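Local coordinates for small archaeal modifier protein 1 (Haloferax volcanii DS2, PDB 4HRO) that is covalently attached by its C terminus to target proteins as a ubiquitin-like modifier and carries sulfur in molybdenum cofactor biosynthesis, at residues K7-L12 with G17-R22; G32-A37 with D79-F84. One frame throughout, in Å; residues are numbered along the deposited sequence.

How the contacts relate
Contacts 1 and 2 belong to one beta-grasp fold: contact 1 is a strand pairing within the sheet, strand 2-8 against strand 20-25 at its edge, and contact 2 is the packing of helix 31-41 on the central strand 80-84. Their centres are about 11 Å apart. Strands 2-8 and 80-84 are parallel neighbours, and Lys-7 ties the contacts together: its N lies 2.8 Å from Leu-81 O and its O 2.9 Å from Leu-83 N, both probable hydrogen bonds. Phe-9 also stacks on Phe-84. The calcium ion of contact 2, held by Glu-80, is about 8 Å from the nearest side-chain atom of Lys-7. Leu-8 and Val-21 of contact 1 also touch Leu-38 on the same helix.

Contact 1. Residues K7-L12 with G17-R22; sequences KLFADL and GSRTVR
Arg-19 O takes two hydrogen bonds, from Leu-8 N at 3.0 Å and from a water at 2.9 Å; Lys-7 CA adds a weaker C-H approach to Arg-19 O at 3.3 Å. The Leu-8 bond is nearly straight at hydrogen (167°), but the amide sits above the carbonyl plane. The same water also donates to Leu-8 O, closing a bridge where the strands part, and it lies over one face of the Phe-9 ring, toward its rim. Next to this, Lys-7 and Thr-20 form an antiparallel non-hydrogen-bonded pair; their side chains run alongside each other, Lys-7 CG 4.1 Å from Thr-20 CG2, and the long aliphatic stem of the lysine carries its charge on outward. On the buried side, Leu-8 CD1 meets Val-21 CG2 at 4.1 Å. Arg-19 bends at chi3 (66°), which brings NH2 back to 3.7 Å from Phe-9 CD1, the guanidinium almost perpendicular to the ring. Ser-18 OG donates to Thr-20 O at 2.7 Å, in the carbonyl plane and on a lone pair, tying the loop to the first residue of strand 20-25; a short hydroxyl side chain suits so local a bond. In this antiparallel pair of strands, which helix 10-16 connects, leucine and valine are thus buried on one side, while the other mixes Lys-7, Thr-20 and Arg-19 with the Phe-9 ring and a bridging water.

Contact 2. Residues G32-A37 with D79-F84; sequences GDALDA and DELALF. With CA (calcium ion), chain C.
Ala-34 CB and Leu-81 CD1 meet at 3.7 Å, the closer of two apolar contacts by which helix 31-41 lies on strand 80-84. Alanine suits the place because its CB already points at the strand, and the longer leucine spans the gap from the other side. The second contact joins Leu-35 CD1 to Leu-83 CD2 at 3.9 Å, with the two side chains crossing at about a right angle. The first bond of the Leu-35 side chain runs across the direction to the strand, but with CG anti to the backbone N (chi1 180°) its end reaches Leu-83. All four residues are buried, and the alternation of the strand puts Leu-81 and Leu-83 together on the helix side.

Around this first shell, Trp-6 of strand 2-8 touches Leu-35, Leu-81 and Leu-83, while Val-49 of helix 46-49 packs against both Leu-35 and Leu-83. Beside Glu-80, Asp-79 OD2 forms a salt bridge with Arg-64 NE and accepts a hydrogen bond from Ala-76 N, which fixes the carboxylate.

Glu-80 belongs to the other side of the strand. Its chain runs extended beyond CG to a calcium ion, which it binds through both carboxylate oxygens, OE1 at 2.5 Å and OE2 at 2.4 Å; a water 2.4 Å from the metal is a further ligand. Leu-81 and Leu-83 thus face the helix in the hydrophobic core, while Glu-80, on the other side with Ala-82 and Phe-84, reaches the metal with both oxygens, so a hard, oxygen-seeking ion is held at the surface.

Contact 1. Residues K7-L12 with G17-R22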
# COMPACT_ATOMS: atom_id res chain seq x y z
N LYS A 7 -4.51 -4.61 2.92
CA LYS A 7 -4.87 -5.89 2.34
C LYS A 7 -4.24 -6.01 0.97
O LYS A 7 -4.22 -5.05 0.19
CB LYS A 7 -6.38 -6.04 2.24
CG LYS A 7 -6.95 -6.61 3.52
CD LYS A 7 -8.42 -6.88 3.40
CE LYS A 7 -8.87 -7.87 4.44
NZ LYS A 7 -10.33 -8.02 4.41
N LEU A 8 -3.70 -7.21 0.71
CA LEU A 8 -3.02 -7.54 -0.53
C LEU A 8 -3.71 -8.72 -1.19
O LEU A 8 -4.31 -9.56 -0.52
CB LEU A 8 -1.58 -7.95 -0.23
CG LEU A 8 -0.72 -6.96 0.54
CD1 LEU A 8 0.67 -7.58 0.81
CD2 LEU A 8 -0.63 -5.62 -0.12
N PHE A 9 -3.58 -8.80 -2.52
CA PHE A 9 -4.30 -9.76 -3.33
C PHE A 9 -3.39 -10.40 -4.35
O PHE A 9 -2.40 -9.80 -4.80
CB PHE A 9 -5.51 -9.08 -4.00
CG PHE A 9 -6.46 -8.53 -2.99
CD1 PHE A 9 -7.48 -9.32 -2.50
CD2 PHE A 9 -6.27 -7.28 -2.47
CE1 PHE A 9 -8.32 -8.85 -1.51
CE2 PHE A 9 -7.11 -6.80 -1.47
CZ PHE A 9 -8.12 -7.59 -0.99
N ALA A 10 -3.73 -11.64 -4.69
CA ALA A 10 -3.09 -12.38 -5.76
C ALA A 10 -1.57 -12.39 -5.56
O ALA A 10 -1.08 -12.73 -4.48
CB ALA A 10 -3.52 -11.84 -7.15
N ASP A 11 -0.81 -12.02 -6.58
CA ASP A 11 0.65 -12.10 -6.49
C ASP A 11 1.25 -11.20 -5.42
O ASP A 11 2.33 -11.49 -4.90
CB ASP A 11 1.28 -11.81 -7.86
CG ASP A 11 0.82 -10.50 -8.49
OD1 ASP A 11 -0.41 -10.29 -8.69
OD2 ASP A 11 1.70 -9.68 -8.84
N LEU A 12 0.60 -10.09 -5.11
CA LEU A 12 1.11 -9.21 -4.06
C LEU A 12 1.05 -9.89 -2.69
O LEU A 12 2.01 -9.83 -1.91
CB LEU A 12 0.35 -7.89 -4.06
CG LEU A 12 0.36 -7.13 -5.40
CD1 LEU A 12 -0.46 -5.84 -5.31
CD2 LEU A 12 1.77 -6.84 -5.86
N GLY A 17 3.76 -12.81 1.59
CA GLY A 17 3.54 -13.95 2.46
C GLY A 17 2.34 -13.80 3.36
O GLY A 17 2.15 -14.57 4.28
N SER A 18 1.50 -12.80 3.09
CA SER A 18 0.33 -12.54 3.91
C SER A 18 -0.69 -11.73 3.11
O SER A 18 -0.32 -10.94 2.24
CB SER A 18 0.72 -11.74 5.17
OG SER A 18 -0.39 -11.56 6.02
N ARG A 19 -1.95 -11.91 3.44
CA ARG A 19 -3.04 -11.14 2.84
C ARG A 19 -3.29 -9.83 3.59
O ARG A 19 -4.03 -8.99 3.09
CB ARG A 19 -4.30 -12.00 2.78
CG ARG A 19 -4.16 -13.19 1.84
CD ARG A 19 -5.42 -14.02 1.78
NE ARG A 19 -6.54 -13.31 1.17
CZ ARG A 19 -6.67 -13.08 -0.13
NH1 ARG A 19 -5.76 -13.48 -0.99
NH2 ARG A 19 -7.73 -12.42 -0.56
N THR A 20 -2.71 -9.68 4.78
CA THR A 20 -2.86 -8.48 5.58
C THR A 20 -1.50 -8.08 6.14
O THR A 20 -0.69 -8.94 6.50
CB THR A 20 -3.87 -8.70 6.74
OG1 THR A 20 -3.33 -9.61 7.70
CG2 THR A 20 -5.23 -9.22 6.24
N VAL A 21 -1.25 -6.78 6.19
CA VAL A 21 -0.01 -6.25 6.73
C VAL A 21 -0.29 -5.01 7.53
O VAL A 21 -0.80 -4.02 7.02
CB VAL A 21 1.03 -5.90 5.63
CG1 VAL A 21 2.28 -5.31 6.25
CG2 VAL A 21 1.38 -7.12 4.80
N ARG A 22 0.07 -5.04 8.81
CA ARG A 22 -0.04 -3.89 9.68
C ARG A 22 1.10 -2.91 9.44
O ARG A 22 2.25 -3.33 9.31
CB ARG A 22 0.01 -4.32 11.16
CG ARG A 22 -1.05 -5.31 11.57
CD ARG A 22 -0.93 -5.61 13.06
NE ARG A 22 -1.81 -6.71 13.44
CZ ARG A 22 -1.85 -7.26 14.65
NH1 ARG A 22 -1.06 -6.82 15.62
NH2 ARG A 22 -2.69 -8.26 14.88
O HOH W 1 -6.35 -9.38 1.44

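Contact 2. Residues G32-A37 with D79-F84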
# COMPACT_ATOMS: atom_id res chain seq x y z
N GLY A 32 0.73 7.29 -0.14
CA GLY A 32 2.03 6.92 -0.66
C GLY A 32 3.06 6.59 0.42
O GLY A 32 3.84 5.64 0.29
N ASP A 33 3.06 7.36 1.50
CA ASP A 33 3.92 7.05 2.63
C ASP A 33 3.53 5.71 3.26
O ASP A 33 4.39 4.90 3.62
CB ASP A 33 3.87 8.13 3.70
CG ASP A 33 4.43 9.46 3.25
OD1 ASP A 33 5.34 9.48 2.40
OD2 ASP A 33 3.96 10.48 3.76
N ALA A 34 2.23 5.45 3.38
CA ALA A 34 1.77 4.16 3.92
C ALA A 34 2.15 3.00 2.98
O ALA A 34 2.48 1.90 3.45
CB ALA A 34 0.26 4.18 4.17
N LEU A 35 2.13 3.25 1.67
CA LEU A 35 2.56 2.25 0.71
C LEU A 35 4.06 1.96 0.84
O LEU A 35 4.50 0.81 0.79
CB LEU A 35 2.18 2.72 -0.70
CG LEU A 35 2.55 1.80 -1.85
CD1 LEU A 35 1.97 0.39 -1.67
CD2 LEU A 35 2.09 2.42 -3.16
N ASP A 36 4.85 3.01 1.03
CA ASP A 36 6.28 2.84 1.26
C ASP A 36 6.55 2.08 2.56
O ASP A 36 7.51 1.30 2.64
CB ASP A 36 6.99 4.19 1.29
CG ASP A 36 7.24 4.77 -0.11
OD1 ASP A 36 7.02 4.07 -1.13
OD2 ASP A 36 7.67 5.95 -0.16
N ALA A 37 5.71 2.28 3.58
CA ALA A 37 5.84 1.50 4.82
C ALA A 37 5.55 0.02 4.56
O ALA A 37 6.26 -0.85 5.08
CB ALA A 37 4.93 2.06 5.90
N ASP A 79 -7.34 3.09 9.34
CA ASP A 79 -7.65 2.97 7.92
C ASP A 79 -7.48 1.53 7.44
O ASP A 79 -6.62 0.78 7.92
CB ASP A 79 -6.75 3.86 7.06
CG ASP A 79 -7.23 5.28 6.93
OD1 ASP A 79 -8.33 5.64 7.38
OD2 ASP A 79 -6.45 6.06 6.33
N GLU A 80 -8.31 1.18 6.47
CA GLU A 80 -8.28 -0.06 5.73
C GLU A 80 -7.81 0.27 4.32
O GLU A 80 -8.58 0.81 3.50
CB GLU A 80 -9.68 -0.68 5.71
CG GLU A 80 -10.12 -1.05 7.11
CD GLU A 80 -11.57 -1.47 7.22
OE1 GLU A 80 -12.38 -1.26 6.31
OE2 GLU A 80 -11.97 -1.99 8.27
N LEU A 81 -6.55 -0.01 4.04
CA LEU A 81 -5.95 0.26 2.74
C LEU A 81 -5.90 -1.03 1.96
O LEU A 81 -5.69 -2.10 2.54
CB LEU A 81 -4.53 0.84 2.93
CG LEU A 81 -4.45 2.06 3.86
CD1 LEU A 81 -2.99 2.51 3.99
CD2 LEU A 81 -5.35 3.19 3.43
N ALA A 82 -6.08 -0.97 0.65
CA ALA A 82 -6.06 -2.17 -0.19
C ALA A 82 -5.22 -1.92 -1.43
O ALA A 82 -5.26 -0.83 -2.02
CB ALA A 82 -7.47 -2.60 -0.58
N LEU A 83 -4.48 -2.94 -1.84
CA LEU A 83 -3.61 -2.88 -2.98
C LEU A 83 -3.93 -4.04 -3.90
O LEU A 83 -3.67 -5.21 -3.56
CB LEU A 83 -2.16 -2.95 -2.51
CG LEU A 83 -1.08 -2.63 -3.53
CD1 LEU A 83 -1.18 -1.19 -3.98
CD2 LEU A 83 0.31 -2.89 -2.97
N PHE A 84 -4.48 -3.71 -5.07
CA PHE A 84 -4.81 -4.72 -6.08
C PHE A 84 -3.88 -4.57 -7.26
O PHE A 84 -3.67 -3.47 -7.76
CB PHE A 84 -6.25 -4.55 -6.58
CG PHE A 84 -7.31 -4.88 -5.58
CD1 PHE A 84 -7.79 -6.17 -5.49
CD2 PHE A 84 -7.88 -3.91 -4.78
CE1 PHE A 84 -8.79 -6.50 -4.59
CE2 PHE A 84 -8.87 -4.23 -3.89
CZ PHE A 84 -9.33 -5.52 -3.80
CA CA C . -14.25 -2.31 7.63
O HOH W 2 -15.54 -1.03 6.07